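Local coordinates for substrate-binding protein (PDB 6WPN) that probably belongs to the periplasmic solute-binding proteins that capture sugars or oligosaccharides for transport into the cell, at residues Q246-A249 with I250-Q254; L261-G264 with A265-R269; E417-W420 with N421-A424. One frame throughout, in Å; residues are numbered along the deposited sequence. Where two conformers were deposited one is given.

Interaction 1 (Q246-A249 with I250-Q254)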
# COMPACT_ATOMS: atom_id res chain seq x y z
N GLN A 246 -2.01 -2.45 11.69
CA GLN A 246 -2.25 -3.70 10.99
C GLN A 246 -1.44 -4.86 11.55
O GLN A 246 -1.77 -6.02 11.26
CB GLN A 246 -1.95 -3.52 9.50
CG GLN A 246 -2.97 -2.66 8.77
CD GLN A 246 -4.38 -3.20 8.88
OE1 GLN A 246 -4.62 -4.40 8.70
NE2 GLN A 246 -5.33 -2.31 9.18
N ARG A 247 -0.39 -4.59 12.32
CA ARG A 247 0.32 -5.67 12.99
C ARG A 247 -0.57 -6.38 13.99
O ARG A 247 -0.44 -7.59 14.19
CB ARG A 247 1.57 -5.12 13.69
CG ARG A 247 2.62 -4.58 12.74
CD ARG A 247 3.84 -4.07 13.49
NE ARG A 247 4.84 -3.49 12.60
CZ ARG A 247 5.97 -2.92 13.02
NH1 ARG A 247 6.24 -2.85 14.31
NH2 ARG A 247 6.83 -2.42 12.14
N ARG A 248 -1.49 -5.65 14.63
CA ARG A 248 -2.47 -6.28 15.50
C ARG A 248 -3.48 -7.10 14.70
O ARG A 248 -3.89 -8.18 15.13
CB ARG A 248 -3.17 -5.22 16.35
CG ARG A 248 -4.34 -5.73 17.17
CD ARG A 248 -3.90 -6.78 18.16
NE ARG A 248 -5.00 -7.20 19.01
CZ ARG A 248 -4.92 -8.14 19.94
NH1 ARG A 248 -3.77 -8.78 20.15
NH2 ARG A 248 -5.98 -8.45 20.68
N ALA A 249 -3.89 -6.59 13.53
CA ALA A 249 -4.77 -7.38 12.67
C ALA A 249 -4.10 -8.68 12.27
O ALA A 249 -4.73 -9.75 12.31
CB ALA A 249 -5.14 -6.58 11.42
N ILE A 250 -2.83 -8.61 11.89
CA ILE A 250 -2.04 -9.80 11.60
C ILE A 250 -2.09 -10.77 12.77
O ILE A 250 -2.35 -11.97 12.60
CB ILE A 250 -0.59 -9.39 11.27
CG1 ILE A 250 -0.47 -8.89 9.83
CG2 ILE A 250 0.41 -10.49 11.64
CD1 ILE A 250 0.81 -8.14 9.54
N GLU A 251 -1.88 -10.25 13.98
CA GLU A 251 -1.88 -11.10 15.17
C GLU A 251 -3.25 -11.72 15.42
O GLU A 251 -3.35 -12.88 15.84
CB GLU A 251 -1.45 -10.27 16.38
CG GLU A 251 -1.36 -11.05 17.67
CD GLU A 251 -0.87 -10.19 18.83
OE1 GLU A 251 -1.44 -9.10 19.03
OE2 GLU A 251 0.08 -10.60 19.53
N LEU A 252 -4.32 -10.97 15.15
CA LEU A 252 -5.66 -11.50 15.41
C LEU A 252 -6.03 -12.59 14.41
O LEU A 252 -6.67 -13.58 14.78
CB LEU A 252 -6.69 -10.37 15.38
CG LEU A 252 -6.72 -9.38 16.55
CD1 LEU A 252 -7.76 -8.30 16.30
CD2 LEU A 252 -7.00 -10.07 17.88
N TYR A 253 -5.62 -12.42 13.15
CA TYR A 253 -5.93 -13.44 12.16
C TYR A 253 -5.18 -14.74 12.45
O TYR A 253 -5.77 -15.83 12.36
CB TYR A 253 -5.61 -12.93 10.75
CG TYR A 253 -6.16 -13.83 9.67
CD1 TYR A 253 -7.47 -13.69 9.23
CD2 TYR A 253 -5.37 -14.82 9.10
CE1 TYR A 253 -7.98 -14.51 8.25
CE2 TYR A 253 -5.88 -15.65 8.11
CZ TYR A 253 -7.18 -15.49 7.69
OH TYR A 253 -7.70 -16.30 6.72
N GLN A 254 -3.90 -14.64 12.80
CA GLN A 254 -3.13 -15.85 13.10
C GLN A 254 -3.62 -16.55 14.36
O GLN A 254 -3.32 -17.73 14.55
CB GLN A 254 -1.65 -15.50 13.25
CG GLN A 254 -0.99 -14.96 11.99
CD GLN A 254 0.50 -14.75 12.15
OE1 GLN A 254 1.03 -14.82 13.26
NE2 GLN A 254 1.18 -14.47 11.04

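Interaction 2 (L261-G264 with A265-R269)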
# COMPACT_ATOMS: atom_id res chain seq x y z
N LEU A 261 -8.82 -10.70 6.73
CA LEU A 261 -7.59 -9.93 6.87
C LEU A 261 -7.21 -9.39 5.50
O LEU A 261 -7.00 -10.17 4.56
CB LEU A 261 -6.47 -10.80 7.44
CG LEU A 261 -5.07 -10.19 7.53
CD1 LEU A 261 -5.00 -9.12 8.62
CD2 LEU A 261 -4.03 -11.27 7.76
N ALA A 262 -7.12 -8.07 5.38
CA ALA A 262 -6.69 -7.45 4.12
C ALA A 262 -5.18 -7.58 4.01
O ALA A 262 -4.43 -6.87 4.68
CB ALA A 262 -7.13 -6.00 4.06
N SER A 263 -4.71 -8.50 3.17
CA SER A 263 -3.28 -8.76 3.06
C SER A 263 -2.98 -9.43 1.72
O SER A 263 -3.88 -9.88 1.00
CB SER A 263 -2.80 -9.61 4.24
OG SER A 263 -1.39 -9.81 4.21
N GLY A 264 -1.70 -9.46 1.38
CA GLY A 264 -1.22 -10.01 0.13
C GLY A 264 -0.82 -11.47 0.22
O GLY A 264 -1.03 -12.15 1.23
N ALA A 265 -0.24 -11.96 -0.88
CA ALA A 265 0.19 -13.35 -0.96
C ALA A 265 1.43 -13.63 -0.12
O ALA A 265 1.57 -14.75 0.40
CB ALA A 265 0.47 -13.72 -2.42
N GLU A 266 2.33 -12.65 0.02
CA GLU A 266 3.58 -12.91 0.73
C GLU A 266 3.32 -13.18 2.20
O GLU A 266 3.97 -14.06 2.80
CB GLU A 266 4.53 -11.73 0.58
CG GLU A 266 5.82 -11.82 1.39
CD GLU A 266 6.81 -12.85 0.86
OE1 GLU A 266 6.49 -13.55 -0.12
OE2 GLU A 266 7.93 -12.96 1.42
N PHE A 267 2.39 -12.45 2.81
CA PHE A 267 2.08 -12.71 4.19
C PHE A 267 1.39 -14.05 4.38
O PHE A 267 1.44 -14.62 5.48
CB PHE A 267 1.22 -11.59 4.76
CG PHE A 267 0.90 -11.78 6.19
CD1 PHE A 267 1.92 -11.82 7.13
CD2 PHE A 267 -0.40 -11.97 6.61
CE1 PHE A 267 1.64 -12.01 8.46
CE2 PHE A 267 -0.69 -12.15 7.95
CZ PHE A 267 0.33 -12.19 8.87
N LEU A 268 0.77 -14.58 3.33
CA LEU A 268 0.13 -15.89 3.44
C LEU A 268 1.13 -16.99 3.73
O LEU A 268 0.81 -17.95 4.43
CB LEU A 268 -0.67 -16.18 2.16
CG LEU A 268 -1.60 -17.40 2.14
CD1 LEU A 268 -2.42 -17.52 3.41
CD2 LEU A 268 -2.50 -17.32 0.92
N ARG A 269 2.36 -16.88 3.21
CA ARG A 269 3.36 -17.92 3.46
C ARG A 269 3.81 -17.90 4.92
O ARG A 269 4.07 -18.96 5.50
CB ARG A 269 4.56 -17.76 2.53
CG ARG A 269 5.63 -18.84 2.70
CD ARG A 269 5.23 -20.18 2.06
NE ARG A 269 5.49 -20.22 0.62
CZ ARG A 269 5.20 -21.25 -0.17
NH1 ARG A 269 4.64 -22.35 0.33
NH2 ARG A 269 5.48 -21.19 -1.47

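Interaction 3 (E417-W420 with N421-A424)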
# COMPACT_ATOMS: atom_id res chain seq x y z
N GLU A 417 -12.81 19.10 8.40
CA GLU A 417 -12.85 20.06 7.31
C GLU A 417 -12.19 21.38 7.71
O GLU A 417 -11.40 21.95 6.95
CB GLU A 417 -14.29 20.28 6.87
CG GLU A 417 -14.46 21.38 5.84
CD GLU A 417 -15.91 21.82 5.67
OE1 GLU A 417 -16.59 22.04 6.70
OE2 GLU A 417 -16.36 21.93 4.51
N GLN A 418 -12.52 21.87 8.90
CA GLN A 418 -11.99 23.16 9.34
C GLN A 418 -10.50 23.09 9.65
O GLN A 418 -9.75 24.02 9.35
CB GLN A 418 -12.78 23.65 10.55
CG GLN A 418 -14.22 24.01 10.22
CD GLN A 418 -15.07 24.18 11.46
OE1 GLN A 418 -14.65 23.85 12.57
NE2 GLN A 418 -16.27 24.72 11.28
N GLN A 419 -10.05 21.98 10.24
CA GLN A 419 -8.63 21.82 10.52
C GLN A 419 -7.81 21.70 9.24
O GLN A 419 -6.73 22.29 9.14
CB GLN A 419 -8.39 20.61 11.43
CG GLN A 419 -8.87 20.83 12.85
CD GLN A 419 -8.41 19.74 13.79
OE1 GLN A 419 -7.69 18.82 13.39
NE2 GLN A 419 -8.82 19.83 15.05
N TRP A 420 -8.30 20.94 8.25
CA TRP A 420 -7.57 20.84 7.00
C TRP A 420 -7.51 22.19 6.28
O TRP A 420 -6.47 22.56 5.72
CB TRP A 420 -8.19 19.79 6.08
CG TRP A 420 -7.60 19.85 4.70
CD1 TRP A 420 -8.16 20.42 3.59
CD2 TRP A 420 -6.30 19.38 4.30
NE1 TRP A 420 -7.30 20.31 2.52
CE2 TRP A 420 -6.16 19.68 2.93
CE3 TRP A 420 -5.26 18.72 4.97
CZ2 TRP A 420 -5.01 19.34 2.21
CZ3 TRP A 420 -4.12 18.39 4.25
CH2 TRP A 420 -4.01 18.69 2.89
N ASN A 421 -8.61 22.93 6.27
CA ASN A 421 -8.62 24.23 5.60
C ASN A 421 -7.72 25.23 6.32
O ASN A 421 -7.18 26.14 5.69
CB ASN A 421 -10.05 24.76 5.48
CG ASN A 421 -10.86 24.01 4.44
OD1 ASN A 421 -10.31 23.41 3.52
ND2 ASN A 421 -12.18 24.03 4.59
N ARG A 422 -7.57 25.08 7.64
CA ARG A 422 -6.55 25.83 8.37
C ARG A 422 -5.16 25.55 7.80
O ARG A 422 -4.40 26.48 7.51
CB ARG A 422 -6.60 25.44 9.85
CG ARG A 422 -7.66 26.11 10.69
CD ARG A 422 -7.82 25.36 12.01
NE ARG A 422 -6.53 25.06 12.63
CZ ARG A 422 -6.37 24.27 13.69
NH1 ARG A 422 -7.43 23.69 14.25
NH2 ARG A 422 -5.17 24.06 14.19
N TYR A 423 -4.83 24.27 7.65
CA TYR A 423 -3.52 23.88 7.11
C TYR A 423 -3.38 24.29 5.65
O TYR A 423 -2.32 24.78 5.24
CB TYR A 423 -3.35 22.37 7.30
CG TYR A 423 -2.09 21.74 6.73
CD1 TYR A 423 -2.09 21.14 5.48
CD2 TYR A 423 -0.91 21.73 7.46
CE1 TYR A 423 -0.94 20.55 4.96
CE2 TYR A 423 0.24 21.14 6.95
CZ TYR A 423 0.22 20.56 5.70
OH TYR A 423 1.36 19.98 5.20
N ALA A 424 -4.44 24.10 4.85
CA ALA A 424 -4.34 24.32 3.41
C ALA A 424 -4.27 25.80 3.05
O ALA A 424 -3.67 26.15 2.02
CB ALA A 424 -5.53 23.66 2.71

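Interaction 1 (Q246-A249 with I250-Q254)
Arg248 and Glu251, three residues apart on helix 246-254, join in a salt bridge. NH1 of Arg248 reaches OE1 of Glu251 at 2.6 Å. The oxygen lies at the edge of the guanidinium, in its plane. The carboxylate is turned almost perpendicular to that plane, at 86°, and the nitrogen meets OE1 from above the carboxylate plane. The two groups therefore do not form a flat, two-pronged pair. A single N-H grips a single oxygen, and the bond is bent, with an N-H...O angle of 145°. The bend at chi2 of Arg248 (60°) folds the chain along the helix and brings the guanidinium over the next turn. The Glu251 chain stays extended beyond CG.

Leu252 lies one turn on from Arg248. Its CD2 methyl sits over one face of the guanidinium, off centre, 3.4 Å from NH2 of Arg248. This is an i to i+4 packing of a leucine methyl against one face of the guanidinium, beside the i to i+3 salt bridge. The helix also packs Ala249 and Tyr253 on Leu261 of strand 260-263, which belongs to the mixed sheet of the fold. Arg248 has a second acidic partner, since its NE forms a salt bridge with Glu240. Glu240 and Glu251 thus both probably help to neutralise its charge.

The backbone is regular alpha helix. The amides of Ile250, Glu251, Leu252 and Tyr253 bond to the carbonyls four residues earlier, including Tyr253 N to Ala249 O at 2.9 Å. Ile250 lies against the preceding turn, with its CB 3.4 Å from O of Arg247. Ala249 and Leu252 are buried against Phe185. The phenol of Tyr253 leads away from the preceding turn, and its OH is hydrogen-bonded to Thr282.

Interaction 2 (L261-G264 with A265-R269)
Phe267 turns its ring back from helix 265-274 onto the strand that precedes it. Its CG is anti to the backbone N (chi1 -178°), which sends the ring toward Leu261 and Ser263. CD2 of Leu261 comes to the ring edge, near its plane, 3.5 Å from CE2 of Phe267. The two side chains cross at about a right angle. The touch is therefore methyl to rim, with no overlap of the ring face.

OG of Ser263 lies 3.2 Å from CB of Phe267 and 3.4 Å from its CD2. It approaches the ring obliquely, and the contact is van der Waals.

Gly264 is the link between strand and helix. Its carbonyl faces the first turn, with O 3.8 Å from N of Phe267 and 3.7 Å from N of Leu268, both long for a hydrogen bond. Ala265 follows directly and packs on Ala367 of helix 359-374. On the strand side, Leu261 and Ser263 are held by backbone hydrogen bonds to Leu147 and Leu145 of strand 137-149.

A strand running through a single glycine into a helix, as here, is consistent with the alpha/beta lobes of periplasmic solute-binding proteins, where strands of a sheet alternate with helices.

Interaction 3 (E417-W420 with N421-A424)
Trp420 O accepts the amide of Ala424 at 2.7 Å, the shortest of four successive i to i+4 backbone bonds. The other three run from Asn421 N to Glu417 O, from Arg422 N to Gln418 O and from Tyr423 N to Gln419 O. The side chains of Trp420 and Asn421 use their polar ends outside the helix. NE1 of Trp420 bonds to O of Gln212, and OD1 of Asn421 accepts from N of Ala214. Both groups thus fix helix 409-427 to the loop around residues 212-214.

With CG anti to its backbone N (chi1 170°), Trp420 lays its indole along the following turn. CB of Ala424 sits over one face, 4.2 Å from the centroid of the five-membered ring, in a CH-pi contact. Tyr423 meets the six-membered end obliquely. CD1 of Tyr423 is 3.6 Å from CZ3 of Trp420, and the planes are 39° apart.

Gln419 and Arg422 run side by side, pointing the same way, with CG of Gln419 3.5 Å from NH1 of Arg422. Leu391 of helix 388-403 also packs on Trp420. This is an amphipathic C-terminal helix, whose buried tryptophan packs on helix 388-403 and is bonded to the loop at Gln212.

The three contacts follow one another along the chain, and none nests in or crosses another. Each joins adjacent turns or elements, so none closes a long loop. Interaction 1 lies within helix 246-254. A short connection leads to strand 260-263, where interaction 2 carries the chain into helix 265-274. These two touch: CG2 of Ile250 is 3.3 Å from CZ of Phe267, and CD1 of Tyr253 is 3.5 Å from CB of Leu261. Helix 246-254 thus packs on both strand 260-263 and helix 265-274. Interaction 3 comes near the C terminus, in helix 409-427, with its centre about 33 Å from that of interaction 1. Interactions 2 and 3 lie on opposite sides of the chain's centre.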